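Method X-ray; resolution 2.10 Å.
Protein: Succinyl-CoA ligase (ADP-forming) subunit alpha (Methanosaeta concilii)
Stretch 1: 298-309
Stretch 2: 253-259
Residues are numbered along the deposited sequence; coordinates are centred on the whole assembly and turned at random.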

ATOM      1  N   GLY B 298     -21.805  76.405  14.090  1.00 79.42           N
ATOM      2  CA  GLY B 298     -20.451  76.764  14.493  1.00 79.69           C
ATOM      3  C   GLY B 298     -19.367  75.779  14.104  1.00 81.84           C
ATOM      4  O   GLY B 298     -18.230  75.918  14.558  1.00 83.62           O
ATOM      5  N   ALA B 299     -19.689  74.789  13.253  1.00 74.47           N
ATOM      6  CA  ALA B 299     -18.705  73.827  12.757  1.00 71.69           C
ATOM      7  C   ALA B 299     -17.876  74.486  11.632  1.00 74.88           C
ATOM      8  O   ALA B 299     -18.310  75.477  11.039  1.00 76.15           O
ATOM      9  CB  ALA B 299     -19.406  72.578  12.222  1.00 70.12           C
ATOM     10  N   TYR B 300     -16.693  73.927  11.337  1.00 68.02           N
ATOM     11  CA  TYR B 300     -15.829  74.389  10.255  1.00 66.38           C
ATOM     12  C   TYR B 300     -16.221  73.562   9.021  1.00 68.27           C
ATOM     13  O   TYR B 300     -15.960  72.352   8.959  1.00 65.51           O
ATOM     14  CB  TYR B 300     -14.352  74.225  10.649  1.00 66.07           C
ATOM     15  CG  TYR B 300     -13.962  75.111  11.810  1.00 68.60           C
ATOM     16  CD1 TYR B 300     -14.193  74.715  13.126  1.00 70.88           C
ATOM     17  CD2 TYR B 300     -13.385  76.359  11.596  1.00 71.01           C
ATOM     18  CE1 TYR B 300     -13.875  75.549  14.200  1.00 75.20           C
ATOM     19  CE2 TYR B 300     -13.022  77.182  12.662  1.00 73.72           C
ATOM     20  CZ  TYR B 300     -13.285  76.781  13.964  1.00 82.95           C
ATOM     21  OH  TYR B 300     -12.942  77.589  15.022  1.00 89.27           O
ATOM     22  N   VAL B 301     -16.974  74.189   8.100  1.00 64.47           N
ATOM     23  CA  VAL B 301     -17.513  73.510   6.912  1.00 62.73           C
ATOM     24  C   VAL B 301     -16.806  73.972   5.626  1.00 66.09           C
ATOM     25  O   VAL B 301     -16.855  75.162   5.329  1.00 69.21           O
ATOM     26  CB  VAL B 301     -19.063  73.655   6.829  1.00 67.28           C
ATOM     27  CG1 VAL B 301     -19.640  72.862   5.656  1.00 66.32           C
ATOM     28  CG2 VAL B 301     -19.733  73.238   8.137  1.00 66.34           C
ATOM     29  N   PRO B 302     -16.168  73.074   4.836  1.00 58.63           N
ATOM     30  CA  PRO B 302     -15.524  73.522   3.585  1.00 59.47           C
ATOM     31  C   PRO B 302     -16.532  73.870   2.476  1.00 66.28           C
ATOM     32  O   PRO B 302     -17.730  73.639   2.648  1.00 66.42           O
ATOM     33  CB  PRO B 302     -14.651  72.316   3.200  1.00 58.80           C
ATOM     34  CG  PRO B 302     -15.359  71.156   3.745  1.00 60.32           C
ATOM     35  CD  PRO B 302     -16.008  71.618   5.023  1.00 57.12           C
ATOM     36  N   ARG B 303     -16.048  74.419   1.345  1.00 65.51           N
ATOM     37  CA  ARG B 303     -16.862  74.798   0.171  1.00 67.18           C
ATOM     38  C   ARG B 303     -17.339  73.524  -0.567  1.00 68.22           C
ATOM     39  O   ARG B 303     -18.458  73.481  -1.078  1.00 68.25           O
ATOM     40  CB  ARG B 303     -16.027  75.709  -0.764  1.00 71.30           C
ATOM     41  CG  ARG B 303     -16.807  76.597  -1.756  1.00 87.15           C
ATOM     42  CD  ARG B 303     -17.038  75.968  -3.133  1.00105.51           C
ATOM     43  NE  ARG B 303     -15.894  75.181  -3.610  1.00121.32           N
ATOM     44  CZ  ARG B 303     -15.957  74.253  -4.562  1.00135.63           C
ATOM     45  NH1 ARG B 303     -17.111  73.987  -5.165  1.00121.07           N
ATOM     46  NH2 ARG B 303     -14.871  73.578  -4.912  1.00123.32           N
ATOM     47  N   SER B 304     -16.480  72.498  -0.608  1.00 62.92           N
ATOM     48  CA  SER B 304     -16.729  71.170  -1.214  1.00 61.04           C
ATOM     49  C   SER B 304     -15.792  70.142  -0.571  1.00 60.88           C
ATOM     50  O   SER B 304     -14.973  70.516   0.277  1.00 58.39           O
ATOM     51  CB  SER B 304     -16.522  71.206  -2.730  1.00 65.77           C
ATOM     52  OG  SER B 304     -15.158  71.144  -3.115  1.00 73.37           O
ATOM     53  N   PHE B 305     -15.891  68.852  -0.975  1.00 57.82           N
ATOM     54  CA  PHE B 305     -14.980  67.831  -0.447  1.00 56.61           C
ATOM     55  C   PHE B 305     -13.481  68.127  -0.773  1.00 63.99           C
ATOM     56  O   PHE B 305     -12.599  67.787   0.021  1.00 62.04           O
ATOM     57  CB  PHE B 305     -15.385  66.410  -0.864  1.00 56.21           C
ATOM     58  CG  PHE B 305     -14.498  65.363  -0.232  1.00 54.86           C
ATOM     59  CD1 PHE B 305     -14.659  65.007   1.103  1.00 56.37           C
ATOM     60  CD2 PHE B 305     -13.451  64.796  -0.947  1.00 55.55           C
ATOM     61  CE1 PHE B 305     -13.805  64.080   1.702  1.00 56.92           C
ATOM     62  CE2 PHE B 305     -12.586  63.878  -0.344  1.00 57.89           C
ATOM     63  CZ  PHE B 305     -12.766  63.528   0.976  1.00 55.55           C
ATOM     64  N   ASP B 306     -13.218  68.800  -1.911  1.00 64.76           N
ATOM     65  CA  ASP B 306     -11.881  69.196  -2.358  1.00 67.05           C
ATOM     66  C   ASP B 306     -11.106  70.007  -1.310  1.00 71.71           C
ATOM     67  O   ASP B 306      -9.898  69.774  -1.130  1.00 71.33           O
ATOM     68  CB  ASP B 306     -11.970  69.971  -3.676  1.00 71.65           C
ATOM     69  CG  ASP B 306     -12.253  69.065  -4.854  1.00 89.48           C
ATOM     70  OD1 ASP B 306     -13.394  68.570  -4.959  1.00 90.79           O
ATOM     71  OD2 ASP B 306     -11.324  68.816  -5.646  1.00 99.33           O
ATOM     72  N   ASP B 307     -11.798  70.935  -0.603  1.00 67.44           N
ATOM     73  CA  ASP B 307     -11.128  71.705   0.438  1.00 67.41           C
ATOM     74  C   ASP B 307     -11.382  71.150   1.882  1.00 66.72           C
ATOM     75  O   ASP B 307     -11.335  71.931   2.824  1.00 67.20           O
ATOM     76  CB  ASP B 307     -11.408  73.223   0.320  1.00 72.66           C
ATOM     77  CG  ASP B 307     -12.853  73.648   0.175  1.00 87.78           C
ATOM     78  OD1 ASP B 307     -13.529  73.152  -0.756  1.00 92.77           O
ATOM     79  OD2 ASP B 307     -13.275  74.565   0.914  1.00 91.71           O
ATOM     80  N   TYR B 308     -11.563  69.797   2.067  1.00 59.69           N
ATOM     81  CA  TYR B 308     -11.713  69.185   3.409  1.00 57.45           C
ATOM     82  C   TYR B 308     -10.380  69.296   4.180  1.00 61.57           C
ATOM     83  O   TYR B 308     -10.358  69.840   5.285  1.00 62.03           O
ATOM     84  CB  TYR B 308     -12.189  67.702   3.346  1.00 56.00           C
ATOM     85  CG  TYR B 308     -12.680  67.156   4.674  1.00 54.82           C
ATOM     86  CD1 TYR B 308     -11.796  66.590   5.591  1.00 54.83           C
ATOM     87  CD2 TYR B 308     -14.024  67.231   5.027  1.00 55.86           C
ATOM     88  CE1 TYR B 308     -12.239  66.105   6.821  1.00 50.67           C
ATOM     89  CE2 TYR B 308     -14.482  66.740   6.253  1.00 55.67           C
ATOM     90  CZ  TYR B 308     -13.585  66.176   7.143  1.00 58.95           C
ATOM     91  OH  TYR B 308     -14.040  65.697   8.344  1.00 59.51           O
ATOM     92  N   GLY B 309      -9.297  68.787   3.587  1.00 58.15           N
ATOM     93  CA  GLY B 309      -7.957  68.813   4.169  1.00 57.97           C
ATOM     94  C   GLY B 309      -7.498  70.212   4.509  1.00 63.27           C
ATOM     95  O   GLY B 309      -6.877  70.428   5.553  1.00 63.32           O
TER
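Stretch 2 (253-259) KPLVAWV

Stretch 2 approaches as an extended chain: Lys253 and Pro254 are loop, and Leu255 to Val259 form a strand that continues later in the chain. Its direction relative to stretch 1 follows from the register, in which Ala299, Tyr300 and Val301 have Leu255, Val256 and Ala257 as their nearest CA neighbours, at 5.2, 4.5 and 5.2 Å between CA atoms. Both numberings rise together, so the backbones run parallel here. The pairing is a single bridge, and the part of stretch 1 that makes it remains loop.

Lys253 makes no contact with stretch 1. Pro254 is the first residue to touch, its CB lying 3.7 Å from CE1 of Tyr300, oblique to that ring.

Leu255, with phi/psi of -114/119°, opens the bridge. Its O accepts a hydrogen bond from Tyr300 N at 2.8 Å, and the N-H...O angle of 170° is almost linear. Its N donates to water 1 at 2.9 Å, and that water donates to Gly298 O at 3.2 Å, so one solvent molecule extends the link between the backbones just before the direct bond. The Leu255 side chain packs through CD2 on Ala299 CB at 3.9 Å.

Val256 lies opposite Tyr300 in the bridge. The two bonds of Tyr300 straddle it, one to the residue before and one to the residue after, as parallel pairing requires. Its CA also makes a CA-H...O contact with Tyr300 O at 3.3 Å. Val256 CG1 sits over a face of the Tyr308 ring, 4.2 Å from the centroid and 21° off the normal, which supports a CH-pi contact.

Ala257 closes the bridge: its N donates to Tyr300 O at 2.9 Å, with an angle of 163°. Ala257 O then receives a CA-H...O contact from Val301 CA at 3.5 Å and lies 3.3 Å from Pro302 CD. Proline has no amide hydrogen, so Pro302 N cannot donate to this carbonyl.

Trp258 has the largest covered area of any residue in either stretch, 138 Å², and its CA-to-CB bond points toward stretch 1. Val301 CG1 meets the indole edge at CE3, 3.9 Å away, while Pro302 O approaches CZ3 obliquely at 3.3 Å. Ser304 CA stands over one face, 4.0 Å from the six-membered ring centroid and 24° off its normal. Tyr308 CD2 packs on Trp258 CB at 3.7 Å. Trp258 NE1 is buried without a hydrogen-bonding partner; Phe305 N, 3.8 Å from NE1, is a near neighbour over the ring face.

Val259 points away and makes no contact.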

ATOM      1  N   LYS B 253     -14.792  71.333  21.528  1.00 73.77           N
ATOM      2  CA  LYS B 253     -13.602  71.162  20.682  1.00 71.78           C
ATOM      3  C   LYS B 253     -13.939  71.570  19.252  1.00 75.64           C
ATOM      4  O   LYS B 253     -15.093  71.371  18.856  1.00 75.09           O
ATOM      5  CB  LYS B 253     -13.120  69.707  20.713  1.00 70.02           C
ATOM      6  CG  LYS B 253     -12.305  69.390  21.947  1.00 69.74           C
ATOM      7  CD  LYS B 253     -12.116  67.900  22.161  1.00 71.02           C
ATOM      8  CE  LYS B 253     -11.811  67.675  23.615  1.00 74.06           C
ATOM      9  NZ  LYS B 253     -11.623  66.254  23.927  1.00 78.06           N
ATOM     10  N   PRO B 254     -12.992  72.156  18.463  1.00 72.36           N
ATOM     11  CA  PRO B 254     -13.345  72.545  17.083  1.00 71.20           C
ATOM     12  C   PRO B 254     -13.676  71.325  16.220  1.00 71.27           C
ATOM     13  O   PRO B 254     -12.957  70.332  16.253  1.00 69.18           O
ATOM     14  CB  PRO B 254     -12.132  73.348  16.607  1.00 73.69           C
ATOM     15  CG  PRO B 254     -11.014  72.895  17.456  1.00 78.06           C
ATOM     16  CD  PRO B 254     -11.578  72.471  18.772  1.00 74.06           C
ATOM     17  N   LEU B 255     -14.823  71.381  15.520  1.00 66.83           N
ATOM     18  CA  LEU B 255     -15.357  70.312  14.678  1.00 63.36           C
ATOM     19  C   LEU B 255     -15.391  70.665  13.184  1.00 66.24           C
ATOM     20  O   LEU B 255     -16.096  71.598  12.794  1.00 66.84           O
ATOM     21  CB  LEU B 255     -16.775  69.930  15.162  1.00 62.93           C
ATOM     22  CG  LEU B 255     -17.395  68.683  14.510  1.00 64.90           C
ATOM     23  CD1 LEU B 255     -17.720  67.643  15.536  1.00 63.38           C
ATOM     24  CD2 LEU B 255     -18.630  69.037  13.705  1.00 67.83           C
ATOM     25  N   VAL B 256     -14.664  69.892  12.350  1.00 61.81           N
ATOM     26  CA  VAL B 256     -14.663  70.037  10.885  1.00 61.31           C
ATOM     27  C   VAL B 256     -15.784  69.128  10.404  1.00 63.98           C
ATOM     28  O   VAL B 256     -15.878  67.987  10.855  1.00 63.07           O
ATOM     29  CB  VAL B 256     -13.303  69.687  10.215  1.00 65.14           C
ATOM     30  CG1 VAL B 256     -13.381  69.831   8.699  1.00 64.67           C
ATOM     31  CG2 VAL B 256     -12.167  70.548  10.773  1.00 66.84           C
ATOM     32  N   ALA B 257     -16.658  69.626   9.529  1.00 60.00           N
ATOM     33  CA  ALA B 257     -17.775  68.811   9.062  1.00 57.53           C
ATOM     34  C   ALA B 257     -18.098  68.980   7.588  1.00 60.30           C
ATOM     35  O   ALA B 257     -18.131  70.094   7.083  1.00 59.69           O
ATOM     36  CB  ALA B 257     -19.007  69.111   9.894  1.00 58.91           C
ATOM     37  N   TRP B 258     -18.365  67.858   6.904  1.00 56.19           N
ATOM     38  CA  TRP B 258     -18.789  67.864   5.509  1.00 55.25           C
ATOM     39  C   TRP B 258     -19.793  66.752   5.247  1.00 55.44           C
ATOM     40  O   TRP B 258     -19.583  65.621   5.680  1.00 51.96           O
ATOM     41  CB  TRP B 258     -17.616  67.831   4.509  1.00 53.82           C
ATOM     42  CG  TRP B 258     -18.087  67.871   3.077  1.00 55.34           C
ATOM     43  CD1 TRP B 258     -18.119  66.830   2.193  1.00 57.05           C
ATOM     44  CD2 TRP B 258     -18.730  68.974   2.421  1.00 56.67           C
ATOM     45  NE1 TRP B 258     -18.698  67.229   1.011  1.00 57.02           N
ATOM     46  CE2 TRP B 258     -19.084  68.540   1.123  1.00 60.55           C
ATOM     47  CE3 TRP B 258     -19.029  70.293   2.799  1.00 59.63           C
ATOM     48  CZ2 TRP B 258     -19.709  69.383   0.197  1.00 61.59           C
ATOM     49  CZ3 TRP B 258     -19.658  71.125   1.886  1.00 63.19           C
ATOM     50  CH2 TRP B 258     -19.982  70.674   0.599  1.00 63.69           C
ATOM     51  N   VAL B 259     -20.891  67.090   4.552  1.00 52.66           N
ATOM     52  CA  VAL B 259     -21.949  66.150   4.189  1.00 51.67           C
ATOM     53  C   VAL B 259     -21.945  65.994   2.655  1.00 57.87           C
ATOM     54  O   VAL B 259     -22.118  66.971   1.922  1.00 58.25           O
ATOM     55  CB  VAL B 259     -23.338  66.558   4.762  1.00 56.33           C
ATOM     56  CG1 VAL B 259     -24.413  65.560   4.349  1.00 55.15           C
ATOM     57  CG2 VAL B 259     -23.292  66.690   6.285  1.00 56.20           C
TER
HETATM   58  O   HOH W   1     -16.487  73.733  16.119  1.00 62.93           O